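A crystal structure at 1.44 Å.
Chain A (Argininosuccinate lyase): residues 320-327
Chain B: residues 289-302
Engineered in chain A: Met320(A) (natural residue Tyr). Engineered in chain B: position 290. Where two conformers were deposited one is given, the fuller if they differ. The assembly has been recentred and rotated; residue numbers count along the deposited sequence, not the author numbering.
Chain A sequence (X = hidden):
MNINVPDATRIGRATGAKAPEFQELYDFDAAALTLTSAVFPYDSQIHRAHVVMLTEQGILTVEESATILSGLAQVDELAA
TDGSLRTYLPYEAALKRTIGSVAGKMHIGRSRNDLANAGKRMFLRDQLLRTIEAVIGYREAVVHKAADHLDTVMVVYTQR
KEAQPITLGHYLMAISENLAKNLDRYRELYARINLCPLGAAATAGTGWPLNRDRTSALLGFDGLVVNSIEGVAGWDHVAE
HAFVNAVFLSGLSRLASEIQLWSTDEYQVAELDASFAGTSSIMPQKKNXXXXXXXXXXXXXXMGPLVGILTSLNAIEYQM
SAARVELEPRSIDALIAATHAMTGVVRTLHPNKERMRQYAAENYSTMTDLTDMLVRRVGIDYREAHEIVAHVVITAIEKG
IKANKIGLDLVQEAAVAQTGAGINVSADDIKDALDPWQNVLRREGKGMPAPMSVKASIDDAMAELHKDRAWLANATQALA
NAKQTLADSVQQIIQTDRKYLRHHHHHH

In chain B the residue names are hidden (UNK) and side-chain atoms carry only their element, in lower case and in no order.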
# COMPACT_ATOMS: atom_id res chain seq x y z
N MET A 320 1.01 -16.79 -17.24
CA MET A 320 2.37 -16.26 -17.28
C MET A 320 2.31 -14.83 -17.80
O MET A 320 1.64 -14.55 -18.80
CB MET A 320 3.20 -17.11 -18.23
CG MET A 320 4.57 -16.55 -18.52
SD MET A 320 5.61 -16.78 -17.10
CE MET A 320 7.00 -15.71 -17.52
N SER A 321 3.01 -13.93 -17.12
CA SER A 321 3.01 -12.52 -17.45
C SER A 321 4.36 -11.93 -17.08
O SER A 321 4.86 -12.18 -15.98
CB SER A 321 1.92 -11.80 -16.66
OG SER A 321 2.02 -10.39 -16.77
N ALA A 322 4.91 -11.12 -17.96
CA ALA A 322 6.12 -10.37 -17.66
C ALA A 322 5.84 -9.09 -16.88
O ALA A 322 6.78 -8.34 -16.58
CB ALA A 322 6.88 -10.07 -18.96
N ALA A 323 4.59 -8.82 -16.53
CA ALA A 323 4.24 -7.61 -15.78
C ALA A 323 4.27 -7.80 -14.27
O ALA A 323 4.06 -6.83 -13.53
CB ALA A 323 2.83 -7.13 -16.16
N ARG A 324 4.53 -9.02 -13.78
CA ARG A 324 4.51 -9.27 -12.35
C ARG A 324 5.74 -8.67 -11.68
O ARG A 324 6.86 -8.77 -12.19
CB ARG A 324 4.45 -10.77 -12.10
CG ARG A 324 3.13 -11.41 -12.54
CD ARG A 324 3.13 -12.92 -12.45
NE ARG A 324 4.14 -13.49 -13.34
CZ ARG A 324 4.34 -14.79 -13.54
NH1 ARG A 324 3.61 -15.70 -12.93
NH2 ARG A 324 5.30 -15.18 -14.36
N VAL A 325 5.52 -8.05 -10.53
CA VAL A 325 6.59 -7.48 -9.71
C VAL A 325 7.22 -8.58 -8.86
O VAL A 325 6.55 -9.52 -8.41
CB VAL A 325 6.02 -6.32 -8.87
CG1 VAL A 325 7.03 -5.79 -7.86
CG2 VAL A 325 5.57 -5.19 -9.80
N GLU A 326 8.53 -8.46 -8.67
CA GLU A 326 9.35 -9.46 -8.02
C GLU A 326 9.73 -9.01 -6.61
O GLU A 326 9.66 -7.82 -6.27
CB GLU A 326 10.62 -9.71 -8.83
CG GLU A 326 10.36 -10.36 -10.19
CD GLU A 326 11.22 -9.80 -11.32
OE1 GLU A 326 11.48 -8.58 -11.36
OE2 GLU A 326 11.66 -10.60 -12.18
N LEU A 327 10.14 -9.98 -5.79
CA LEU A 327 10.79 -9.69 -4.52
C LEU A 327 12.30 -9.69 -4.76
O LEU A 327 12.86 -10.72 -5.17
CB LEU A 327 10.44 -10.74 -3.46
CG LEU A 327 11.02 -10.49 -2.07
CD1 LEU A 327 10.64 -9.12 -1.50
CD2 LEU A 327 10.58 -11.62 -1.11
N UNK B 289 4.02 -8.77 -26.43
CA UNK B 289 3.99 -7.34 -26.08
C UNK B 289 4.86 -7.03 -24.85
O UNK B 289 4.40 -6.51 -23.83
c UNK B 289 2.78 -9.47 -26.02
c UNK B 289 2.02 -8.41 -25.26
c UNK B 289 2.50 -7.09 -25.83
N UNK B 290 6.14 -7.36 -24.96
CA UNK B 290 7.05 -7.23 -23.83
C UNK B 290 7.24 -5.78 -23.43
O UNK B 290 7.41 -5.49 -22.23
c UNK B 290 8.37 -7.89 -24.22
c UNK B 290 10.28 -9.85 -21.28
s UNK B 290 8.77 -8.96 -21.70
c UNK B 290 9.36 -7.98 -23.09
N UNK B 291 7.22 -4.85 -24.39
CA UNK B 291 7.33 -3.44 -24.06
C UNK B 291 6.16 -3.01 -23.19
O UNK B 291 6.34 -2.26 -22.22
c UNK B 291 7.36 -2.61 -25.35
o UNK B 291 6.25 -2.91 -26.19
N UNK B 292 4.95 -3.47 -23.53
CA UNK B 292 3.77 -3.10 -22.77
C UNK B 292 3.80 -3.71 -21.37
O UNK B 292 3.50 -3.02 -20.38
c UNK B 292 2.44 -1.59 -25.08
c UNK B 292 2.36 -3.10 -24.97
c UNK B 292 2.52 -3.57 -23.52
c UNK B 292 1.06 -3.65 -25.59
N UNK B 293 4.17 -4.99 -21.26
CA UNK B 293 4.12 -5.64 -19.96
C UNK B 293 5.18 -5.10 -19.02
O UNK B 293 4.92 -4.91 -17.83
c UNK B 293 4.20 -7.16 -20.11
o UNK B 293 1.49 -9.60 -20.55
c UNK B 293 2.90 -7.71 -20.72
o UNK B 293 3.65 -9.89 -20.13
c UNK B 293 2.66 -9.17 -20.43
N UNK B 294 6.39 -4.84 -19.52
CA UNK B 294 7.41 -4.26 -18.65
C UNK B 294 7.09 -2.81 -18.29
O UNK B 294 7.50 -2.33 -17.23
n UNK B 294 12.38 -6.55 -17.85
c UNK B 294 8.79 -4.38 -19.28
c UNK B 294 10.62 -5.92 -19.98
c UNK B 294 9.33 -5.80 -19.23
n UNK B 294 11.27 -7.21 -19.76
n UNK B 294 12.65 -8.68 -18.66
c UNK B 294 12.10 -7.48 -18.76
N UNK B 295 6.36 -2.10 -19.15
CA UNK B 295 5.91 -0.76 -18.78
C UNK B 295 4.89 -0.83 -17.65
O UNK B 295 4.96 -0.05 -16.68
c UNK B 295 5.35 -0.03 -20.01
o UNK B 295 6.38 0.26 -20.95
N UNK B 296 3.92 -1.75 -17.74
CA UNK B 296 2.98 -1.94 -16.65
C UNK B 296 3.70 -2.34 -15.37
O UNK B 296 3.35 -1.86 -14.28
c UNK B 296 -0.14 -3.53 -18.35
c UNK B 296 1.03 -2.59 -18.18
n UNK B 296 -2.17 -5.33 -17.39
n UNK B 296 -1.16 -3.25 -17.33
c UNK B 296 -2.10 -4.09 -16.92
n UNK B 296 -2.97 -3.69 -16.01
c UNK B 296 1.93 -2.99 -17.02
N UNK B 297 4.71 -3.22 -15.47
CA UNK B 297 5.47 -3.63 -14.30
C UNK B 297 6.02 -2.42 -13.55
O UNK B 297 5.95 -2.36 -12.31
c UNK B 297 9.45 -6.63 -13.18
c UNK B 297 7.43 -5.17 -13.59
c UNK B 297 8.58 -5.97 -14.19
c UNK B 297 6.59 -4.58 -14.72
n UNK B 297 10.56 -7.32 -13.95
N UNK B 298 6.58 -1.45 -14.28
CA UNK B 298 7.08 -0.22 -13.65
C UNK B 298 5.96 0.54 -12.95
O UNK B 298 6.16 1.07 -11.85
c UNK B 298 7.74 0.66 -14.71
N UNK B 299 4.78 0.62 -13.58
CA UNK B 299 3.64 1.26 -12.95
C UNK B 299 3.29 0.60 -11.63
O UNK B 299 3.06 1.28 -10.62
c UNK B 299 2.44 1.22 -13.90
N UNK B 300 3.19 -0.74 -11.62
CA UNK B 300 2.84 -1.43 -10.38
C UNK B 300 3.91 -1.20 -9.33
O UNK B 300 3.60 -0.98 -8.15
c UNK B 300 2.10 -4.47 -12.50
c UNK B 300 1.84 -3.30 -11.81
c UNK B 300 2.71 -2.93 -10.65
c UNK B 300 0.27 -4.09 -13.95
c UNK B 300 -0.02 -2.91 -13.28
c UNK B 300 0.77 -2.52 -12.21
c UNK B 300 1.32 -4.87 -13.55
N UNK B 301 5.17 -1.26 -9.72
CA UNK B 301 6.25 -1.12 -8.75
C UNK B 301 6.26 0.26 -8.12
O UNK B 301 6.69 0.40 -6.97
c UNK B 301 7.59 -1.41 -9.41
N UNK B 302 5.79 1.28 -8.84
CA UNK B 302 5.77 2.64 -8.33
C UNK B 302 4.84 2.79 -7.12
O UNK B 302 4.95 3.77 -6.38
c UNK B 302 5.34 3.62 -9.42
O HOH W 1 -0.04 -9.75 -18.41
O HOH W 2 9.37 -8.97 -16.11

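Position 289 carries three carbons that close a ring onto its own backbone nitrogen, so it is Pro289(B). It sits at the N-cap, where the lack of an amide hydrogen costs nothing, and it stays clear of chain A.

At 290 two carbons, a sulfur and a last carbon run unbranched, and the sulfur lies 3.5 Å from CB of Ala322(A): this is Met290(B), an engineered residue whose thioether makes an apolar contact with that methyl.

Position 291 has one carbon and one oxygen and is out of reach of chain A; it is Ser291(B), whose hydroxyl is hydrogen-bonded elsewhere in the structure. Position 292, with four carbons forked at the second, is Leu292(B), buried and likewise remote.

The side chain at 293 has three carbons, the third bearing two oxygens. One oxygen is 2.8 Å from N of Ala322(A). With two oxygens on its third carbon, the group is a carboxylate, and the residue is Glu293(B). Its carboxylate suits a place where a backbone N-H needs an acceptor: Ala322(A) N donates to Glu293(B) OE2, while OE1 accepts from a water that also bonds OG of Ser321(A).

At 294 three carbons, a nitrogen and a carbon carrying two more nitrogens form a side chain that barely touches chain A, one carbon lying 4.5 Å from O of Ala322(A). This is Arg294(B); with its CB pointing away and the residue partly exposed, it keeps a charged group at the margin of the contact.

One carbon and one oxygen at 295 give Ser295(B), whose OG turns back to donate to O of Ser291(B) at 2.8 Å, satisfying the hydroxyl within the helix. Position 296 repeats the guanidinium pattern, and its CB lies 4.3 Å from CB of Ala323(A). It is Arg296(B), and its three nitrogens are bonded elsewhere in the structure.

Four carbons in a row end in nitrogen at 297, and the nitrogen is 3.0 Å from OE1 of Glu326(A). This is Lys297(B), fully extended with every chi in t, so that the ammonium group reaches a carboxylate and forms a salt bridge.

Single carbons at 298 and 299, neither in contact with chain A, mark Ala298(B) and Ala299(B), both buried.

Position 300 has one carbon and a six-carbon ring with no oxygen. A ring carbon lies 3.8 Å from CB of Ala323(A), and CB lies 3.7 Å from CG2 of Val325(A); O of Ala323(A) meets the ring at its edge. This is Phe300(B), whose hydrocarbon surface suits these apolar neighbours.

A lone carbon at 301, 4.3 Å from CG2 of Val325(A), is Ala301(B), small enough to sit beside that branch. The lone carbon at 302 is Ala302(B), beyond reach.

The contact thus combines polar anchors with close packing. Glu293(B) holds the start of the loop; Lys297(B) holds the far part through Glu326(A), and a water carries its NZ back to O of Ala322(A). Between them the backbones come close, with CA of Ala323(A) 4.4 Å from CA of Lys297(B). At this close approach CA-H...O contacts run both ways, while Phe300(B) and Val325(A) add apolar surface.

Chain B (289-302) PMSLERSRKAAFAA
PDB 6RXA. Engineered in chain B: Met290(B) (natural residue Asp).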